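Aerobactin synthase IucA (Klebsiella pneumoniae subsp. pneumoniae, PDB 5JM8) probably catalyses an ATP-dependent condensation step in assembly of the siderophore aerobactin, acting as a nonribosomal-peptide-synthetase-independent (NIS) synthetase. Local coordinates at residues H195-L198 with Q199-L202; L214-S218 with D219-L223; A304-A307 with Q308-D311. All coordinates share one frame; numbering follows the deposited sequence.

Contact 1: residues H195-L198 with Q199-L202; sequences HLNL and QQRL
Asn-197 and Gln-200 meet where the chain turns from a loop into a helix. The two segments are continuous, and the first helical turn follows directly on Asn-197. Arg-201 N reaches Asn-197 O at 3.1 Å, an ordinary helical bond. The next one, Leu-202 N to Leu-198 O at 3.3 Å, is weak. Asn-197 is the N-cap, and together with Gln-200 it forms a capping box. Its OD1 takes the N-H of Gln-200 at 2.7 Å, almost head-on to the carbonyl, with a C=O...N angle of 178°. The return bond runs from Asn-197 N to Gln-200 OE1 at 2.8 Å, with the donor above the amide plane rather than on a lone pair. The Asn-197 amide gets there because CG stands between the backbone N and the carbonyl carbon (chi1 64°). Gln-200 CG lies beside its own backbone N, and the extended chain beyond it brings the amide back to Asn-197. The two amides end up stacked, their planes 27° apart. Gln-200 NE2 points on to Leu-217 O of the second subunit, so the group is gripped at both ends. Leu-196 CB packs on Gln-200 CB at 3.7 Å, and Leu-196 CD1 lies 3.9 Å from Arg-201 CD, the latter two side chains crossing at about a right angle. The guanidinium of Arg-201 forms salt bridges with Asp-328 and Asp-275. Leu-198 CD1 touches Leu-202 CD1 at 4.1 Å.

Contact 2: residues L214-S218 with D219-L223; sequences LNELS and DNQWL
Ser-218 and Gln-221 close a tight turn with two hydrogen bonds. Ser-218 N gives its hydrogen to Gln-221 O at 2.8 Å, in the carbonyl plane and nearly straight at 167°. The second bond returns to the side chain: Gln-221 N donates to Ser-218 OG at 3.0 Å. A chi1 of 78° turns OG to where it can take this bond. Ser-218 O lies at the edge of the Trp-222 ring, in its plane, 3.3 Å from CD1. The indole NE1 is held by Asp-219 O within the same turn. This turn leads from a short 3-10 segment into strand 221-226, an outermost strand, within this chain, of an antiparallel sheet, where Trp-222 pairs with Val-184. The extended Gln-221 side chain crosses that of Glu-216 at a slant. Its CG and CD pass beside Glu-216 O, and Gln-221 NE2 comes to 2.9 Å from that oxygen. The Glu-216 carboxylate is turned steeply against the amide, at 74°, and bridges to Lys-250 through OE2. Leu-223 supplies the apolar side. Its CD1 meets Leu-214 CD2 at 4.0 Å, the two side chains crossing at about a right angle, while Leu-223 CD2 rests on Glu-216 CB at 3.9 Å.

Contact 3: residues A304-A307 with Q308-D311; sequences ARLA and QTDD
Leu-306 and Thr-309 share two of the three hydrogen bonds of this contact, across a type I beta turn between two helices. Leu-306 O accepts twice from Thr-309. The hydroxyl OG1 donates to it at 2.6 Å, in the carbonyl plane. The backbone N donates at 3.2 Å from well above that plane. Thr-309 can use both groups on one oxygen because a chi1 of 64° swings OG1 to the same side as its N-H. One residue earlier, Gln-308 N bonds to Arg-305 O at 3.3 Å, again from above the carbonyl plane. The apolar contact is small: Leu-306 CD1 touches Thr-309 CG2 at 4.0 Å. Two carbons make van der Waals contact with carbonyl oxygens. Thr-309 CG2 lies 3.4 Å from Leu-306 O, and Gln-308 CB rests 3.6 Å from Arg-305 O. Charge plays its part outside the turn, where Arg-305 pairs with Glu-192. Thr-309 OG1 has a second bond, to the indole NE1 of Trp-460, which ties the turn to helix 458-462. Leu-306 packs on Trp-460 and Leu-461 of that helix, and Ala-304 touches Leu-194 and Asp-328 in loops. The turn lies between helix 294-306 and helix 310-318, and Thr-309 is the N-cap of the second.

In the fold
Contacts 1 and 2 adjoin, their centres 13 Å apart. Helix 198-209 lies against strand 221-226 there: Gln-199 CG packs on Trp-222 CZ2 at 3.5 Å, and Leu-202 CB on Leu-223 O at 3.6 Å. Both also face the second subunit, where Gln-199 NE2 bonds to Asp-219 OD1 of the other copy. No other protein chain of the assembly touches contact 3. It meets contact 1 through His-195 CE1 and Gln-308 OE1, 3.9 Å apart, with centres 19 Å apart. Contacts 2 and 3 do not touch; their nearest atoms are about 15 Å apart. The magnesium ion beside ATP is bound elsewhere, by Gln-429, Asn-430 and Asp-447.

Contact 1: residues H195-L198 with Q199-L202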
loop_
_atom_site.group_PDB
_atom_site.type_symbol
_atom_site.label_atom_id
_atom_site.label_comp_id
_atom_site.label_asym_id
_atom_site.label_seq_id
_atom_site.Cartn_x
_atom_site.Cartn_y
_atom_site.Cartn_z
ATOM N N HIS A 195 5.562 14.819 28.152
ATOM C CA HIS A 195 5.842 15.434 26.854
ATOM C C HIS A 195 4.754 16.438 26.481
ATOM O O HIS A 195 5.036 17.615 26.251
ATOM C CB HIS A 195 5.981 14.357 25.774
ATOM C CG HIS A 195 6.803 13.181 26.205
ATOM N ND1 HIS A 195 8.120 13.298 26.594
ATOM C CD2 HIS A 195 6.493 11.868 26.319
ATOM C CE1 HIS A 195 8.587 12.107 26.924
ATOM N NE2 HIS A 195 7.619 11.222 26.765
ATOM N N LEU A 196 3.517 15.958 26.415
ATOM C CA LEU A 196 2.347 16.819 26.315
ATOM C C LEU A 196 1.622 16.798 27.654
ATOM O O LEU A 196 1.635 15.780 28.346
ATOM C CB LEU A 196 1.415 16.345 25.199
ATOM C CG LEU A 196 2.025 16.096 23.819
ATOM C CD1 LEU A 196 1.008 15.406 22.921
ATOM C CD2 LEU A 196 2.492 17.402 23.206
ATOM N N ASN A 197 1.000 17.911 28.035
ATOM C CA ASN A 197 0.163 17.916 29.230
ATOM C C ASN A 197 -1.125 17.154 28.930
ATOM O O ASN A 197 -1.351 16.741 27.792
ATOM C CB ASN A 197 -0.128 19.350 29.710
ATOM C CG ASN A 197 -0.936 20.170 28.712
ATOM O OD1 ASN A 197 -1.739 19.641 27.947
ATOM N ND2 ASN A 197 -0.731 21.481 28.732
ATOM N N LEU A 198 -1.968 16.971 29.940
ATOM C CA LEU A 198 -3.176 16.167 29.783
ATOM C C LEU A 198 -4.128 16.751 28.742
ATOM O O LEU A 198 -4.688 16.022 27.924
ATOM C CB LEU A 198 -3.901 16.034 31.119
ATOM C CG LEU A 198 -5.228 15.275 31.065
ATOM C CD1 LEU A 198 -5.025 13.855 30.550
ATOM C CD2 LEU A 198 -5.877 15.265 32.433
ATOM N N GLN A 199 -4.313 18.066 28.791
ATOM C CA GLN A 199 -5.174 18.763 27.844
ATOM C C GLN A 199 -4.741 18.483 26.410
ATOM O O GLN A 199 -5.572 18.289 25.523
ATOM C CB GLN A 199 -5.147 20.270 28.113
ATOM C CG GLN A 199 -6.061 21.082 27.207
ATOM C CD GLN A 199 -5.995 22.567 27.484
ATOM O OE1 GLN A 199 -5.207 23.027 28.313
ATOM N NE2 GLN A 199 -6.824 23.331 26.784
ATOM N N GLN A 200 -3.430 18.458 26.204
ATOM C CA GLN A 200 -2.850 18.292 24.880
ATOM C C GLN A 200 -2.944 16.855 24.359
ATOM O O GLN A 200 -3.125 16.647 23.157
ATOM C CB GLN A 200 -1.390 18.746 24.900
ATOM C CG GLN A 200 -1.211 20.252 25.044
ATOM C CD GLN A 200 0.187 20.640 25.496
ATOM O OE1 GLN A 200 0.974 19.794 25.921
ATOM N NE2 GLN A 200 0.502 21.927 25.403
ATOM N N ARG A 201 -2.815 15.867 25.244
ATOM C CA ARG A 201 -2.943 14.467 24.831
ATOM C C ARG A 201 -4.319 14.192 24.250
ATOM O O ARG A 201 -4.443 13.711 23.125
ATOM C CB ARG A 201 -2.710 13.498 25.998
ATOM C CG ARG A 201 -1.277 12.998 26.208
ATOM C CD ARG A 201 -0.591 12.446 24.957
ATOM N NE ARG A 201 -0.581 10.988 24.864
ATOM C CZ ARG A 201 0.078 10.176 25.685
ATOM N NH1 ARG A 201 0.763 10.657 26.713
ATOM N NH2 ARG A 201 0.031 8.863 25.484
ATOM N N LEU A 202 -5.345 14.499 25.036
ATOM C CA LEU A 202 -6.724 14.236 24.652
ATOM C C LEU A 202 -7.079 14.976 23.371
ATOM O O LEU A 202 -7.895 14.508 22.578
ATOM C CB LEU A 202 -7.669 14.639 25.783
ATOM C CG LEU A 202 -7.392 13.954 27.124
ATOM C CD1 LEU A 202 -8.306 14.498 28.214
ATOM C CD2 LEU A 202 -7.549 12.444 26.998
#

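Contact 2: residues L214-S218 with D219-L223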
loop_
_atom_site.group_PDB
_atom_site.type_symbol
_atom_site.label_atom_id
_atom_site.label_comp_id
_atom_site.label_asym_id
_atom_site.label_seq_id
_atom_site.Cartn_x
_atom_site.Cartn_y
_atom_site.Cartn_z
ATOM N N LEU A 214 -14.376 17.340 16.930
ATOM C CA LEU A 214 -13.612 18.490 17.383
ATOM C C LEU A 214 -14.490 19.734 17.475
ATOM O O LEU A 214 -14.084 20.739 18.054
ATOM C CB LEU A 214 -12.425 18.740 16.455
ATOM C CG LEU A 214 -11.274 17.737 16.589
ATOM C CD1 LEU A 214 -10.220 17.984 15.524
ATOM C CD2 LEU A 214 -10.646 17.798 17.978
ATOM N N ASN A 215 -15.700 19.665 16.924
ATOM C CA ASN A 215 -16.649 20.767 17.058
ATOM C C ASN A 215 -17.142 20.905 18.498
ATOM O O ASN A 215 -17.883 21.834 18.823
ATOM C CB ASN A 215 -17.843 20.585 16.109
ATOM C CG ASN A 215 -18.559 19.258 16.300
ATOM O OD1 ASN A 215 -18.343 18.553 17.283
ATOM N ND2 ASN A 215 -19.423 18.916 15.354
ATOM N N GLU A 216 -16.719 19.974 19.350
ATOM C CA GLU A 216 -17.070 19.978 20.765
ATOM C C GLU A 216 -15.867 20.275 21.658
ATOM O O GLU A 216 -15.964 20.186 22.880
ATOM C CB GLU A 216 -17.676 18.629 21.158
ATOM C CG GLU A 216 -19.046 18.370 20.566
ATOM C CD GLU A 216 -20.098 19.337 21.077
ATOM O OE1 GLU A 216 -19.882 19.944 22.148
ATOM O OE2 GLU A 216 -21.140 19.487 20.405
ATOM N N LEU A 217 -14.740 20.628 21.050
ATOM C CA LEU A 217 -13.519 20.894 21.805
ATOM C C LEU A 217 -13.364 22.382 22.104
ATOM O O LEU A 217 -13.417 23.217 21.201
ATOM C CB LEU A 217 -12.296 20.381 21.037
ATOM C CG LEU A 217 -10.941 20.510 21.743
ATOM C CD1 LEU A 217 -10.892 19.655 23.001
ATOM C CD2 LEU A 217 -9.809 20.137 20.801
ATOM N N SER A 218 -13.181 22.708 23.379
ATOM C CA SER A 218 -12.955 24.088 23.789
ATOM C C SER A 218 -12.012 24.146 24.984
ATOM O O SER A 218 -11.548 23.114 25.468
ATOM C CB SER A 218 -14.279 24.773 24.130
ATOM O OG SER A 218 -14.741 24.386 25.411
ATOM N N ASP A 219 -11.738 25.357 25.458
ATOM C CA ASP A 219 -10.811 25.554 26.565
ATOM C C ASP A 219 -11.264 24.800 27.804
ATOM O O ASP A 219 -10.458 24.172 28.488
ATOM C CB ASP A 219 -10.666 27.042 26.895
ATOM C CG ASP A 219 -9.987 27.824 25.789
ATOM O OD1 ASP A 219 -9.226 27.217 25.007
ATOM O OD2 ASP A 219 -10.209 29.052 25.704
ATOM N N ASN A 220 -12.561 24.860 28.081
ATOM C CA ASN A 220 -13.107 24.247 29.279
ATOM C C ASN A 220 -13.656 22.857 29.013
ATOM O O ASN A 220 -13.608 21.988 29.881
ATOM C CB ASN A 220 -14.200 25.136 29.866
ATOM C CG ASN A 220 -13.671 26.483 30.317
ATOM O OD1 ASN A 220 -12.519 26.602 30.738
ATOM N ND2 ASN A 220 -14.510 27.508 30.227
ATOM N N GLN A 221 -14.166 22.651 27.804
ATOM C CA GLN A 221 -14.823 21.400 27.444
ATOM C C GLN A 221 -13.903 20.528 26.587
ATOM O O GLN A 221 -13.565 20.889 25.459
ATOM C CB GLN A 221 -16.143 21.699 26.718
ATOM C CG GLN A 221 -16.734 20.522 25.959
ATOM C CD GLN A 221 -18.102 20.824 25.364
ATOM O OE1 GLN A 221 -19.122 20.365 25.874
ATOM N NE2 GLN A 221 -18.125 21.579 24.269
ATOM N N TRP A 222 -13.510 19.380 27.137
ATOM C CA TRP A 222 -12.566 18.477 26.484
ATOM C C TRP A 222 -13.232 17.181 26.034
ATOM O O TRP A 222 -14.218 16.739 26.625
ATOM C CB TRP A 222 -11.408 18.138 27.424
ATOM C CG TRP A 222 -10.644 19.325 27.924
ATOM C CD1 TRP A 222 -10.797 20.625 27.539
ATOM C CD2 TRP A 222 -9.605 19.318 28.908
ATOM N NE1 TRP A 222 -9.917 21.427 28.222
ATOM C CE2 TRP A 222 -9.174 20.648 29.069
ATOM C CE3 TRP A 222 -8.996 18.315 29.669
ATOM C CZ2 TRP A 222 -8.163 21.002 29.959
ATOM C CZ3 TRP A 222 -7.993 18.667 30.551
ATOM C CH2 TRP A 222 -7.586 19.999 30.690
ATOM N N LEU A 223 -12.674 16.572 24.994
ATOM C CA LEU A 223 -13.136 15.276 24.514
ATOM C C LEU A 223 -12.473 14.163 25.320
ATOM O O LEU A 223 -11.259 14.180 25.534
ATOM C CB LEU A 223 -12.835 15.116 23.024
ATOM C CG LEU A 223 -13.514 16.129 22.099
ATOM C CD1 LEU A 223 -13.001 15.976 20.675
ATOM C CD2 LEU A 223 -15.027 15.970 22.144
#

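Contact 3: residues A304-A307 with Q308-D311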
loop_
_atom_site.group_PDB
_atom_site.type_symbol
_atom_site.label_atom_id
_atom_site.label_comp_id
_atom_site.label_asym_id
_atom_site.label_seq_id
_atom_site.Cartn_x
_atom_site.Cartn_y
_atom_site.Cartn_z
ATOM N N ALA A 304 7.733 5.551 32.984
ATOM C CA ALA A 304 7.876 6.477 31.865
ATOM C C ALA A 304 8.805 7.638 32.215
ATOM O O ALA A 304 9.630 8.047 31.399
ATOM C CB ALA A 304 6.516 7.000 31.440
ATOM N N ARG A 305 8.662 8.173 33.425
ATOM C CA ARG A 305 9.543 9.237 33.901
ATOM C C ARG A 305 10.959 8.710 34.093
ATOM O O ARG A 305 11.938 9.423 33.872
ATOM C CB ARG A 305 9.028 9.820 35.216
ATOM C CG ARG A 305 7.731 10.585 35.090
ATOM C CD ARG A 305 7.323 11.193 36.415
ATOM N NE ARG A 305 6.050 11.895 36.314
ATOM C CZ ARG A 305 5.911 13.128 35.840
ATOM N NH1 ARG A 305 6.972 13.805 35.412
ATOM N NH2 ARG A 305 4.709 13.684 35.789
ATOM N N LEU A 306 11.054 7.454 34.509
ATOM C CA LEU A 306 12.342 6.801 34.691
ATOM C C LEU A 306 13.013 6.553 33.345
ATOM O O LEU A 306 14.238 6.453 33.263
ATOM C CB LEU A 306 12.162 5.486 35.450
ATOM C CG LEU A 306 13.423 4.781 35.957
ATOM C CD1 LEU A 306 14.223 5.676 36.896
ATOM C CD2 LEU A 306 13.048 3.480 36.652
ATOM N N ALA A 307 12.210 6.463 32.289
ATOM C CA ALA A 307 12.734 6.184 30.956
ATOM C C ALA A 307 13.393 7.410 30.330
ATOM O O ALA A 307 13.968 7.324 29.242
ATOM C CB ALA A 307 11.628 5.668 30.053
ATOM N N GLN A 308 13.312 8.544 31.019
ATOM C CA GLN A 308 13.955 9.775 30.568
ATOM C C GLN A 308 15.333 9.956 31.201
ATOM O O GLN A 308 16.068 10.883 30.853
ATOM C CB GLN A 308 13.077 10.985 30.891
ATOM C CG GLN A 308 11.793 11.048 30.085
ATOM C CD GLN A 308 12.047 11.189 28.596
ATOM O OE1 GLN A 308 11.898 10.233 27.834
ATOM N NE2 GLN A 308 12.435 12.387 28.174
ATOM N N THR A 309 15.680 9.068 32.127
ATOM C CA THR A 309 16.960 9.147 32.817
ATOM C C THR A 309 18.081 8.601 31.946
ATOM O O THR A 309 17.836 7.882 30.976
ATOM C CB THR A 309 16.938 8.376 34.146
ATOM O OG1 THR A 309 16.742 6.978 33.895
ATOM C CG2 THR A 309 15.830 8.894 35.045
ATOM N N ASP A 310 19.313 8.945 32.302
ATOM C CA ASP A 310 20.470 8.577 31.501
ATOM C C ASP A 310 20.792 7.084 31.604
ATOM O O ASP A 310 21.313 6.494 30.659
ATOM C CB ASP A 310 21.689 9.402 31.919
ATOM C CG ASP A 310 21.500 10.887 31.676
ATOM O OD1 ASP A 310 20.788 11.249 30.717
ATOM O OD2 ASP A 310 22.067 11.693 32.443
ATOM N N ASP A 311 20.493 6.476 32.748
ATOM C CA ASP A 311 20.758 5.049 32.932
ATOM C C ASP A 311 19.813 4.193 32.090
ATOM O O ASP A 311 20.210 3.149 31.572
ATOM C CB ASP A 311 20.642 4.658 34.406
ATOM C CG ASP A 311 21.850 5.078 35.223
ATOM O OD1 ASP A 311 22.860 5.509 34.628
ATOM O OD2 ASP A 311 21.791 4.960 36.464
#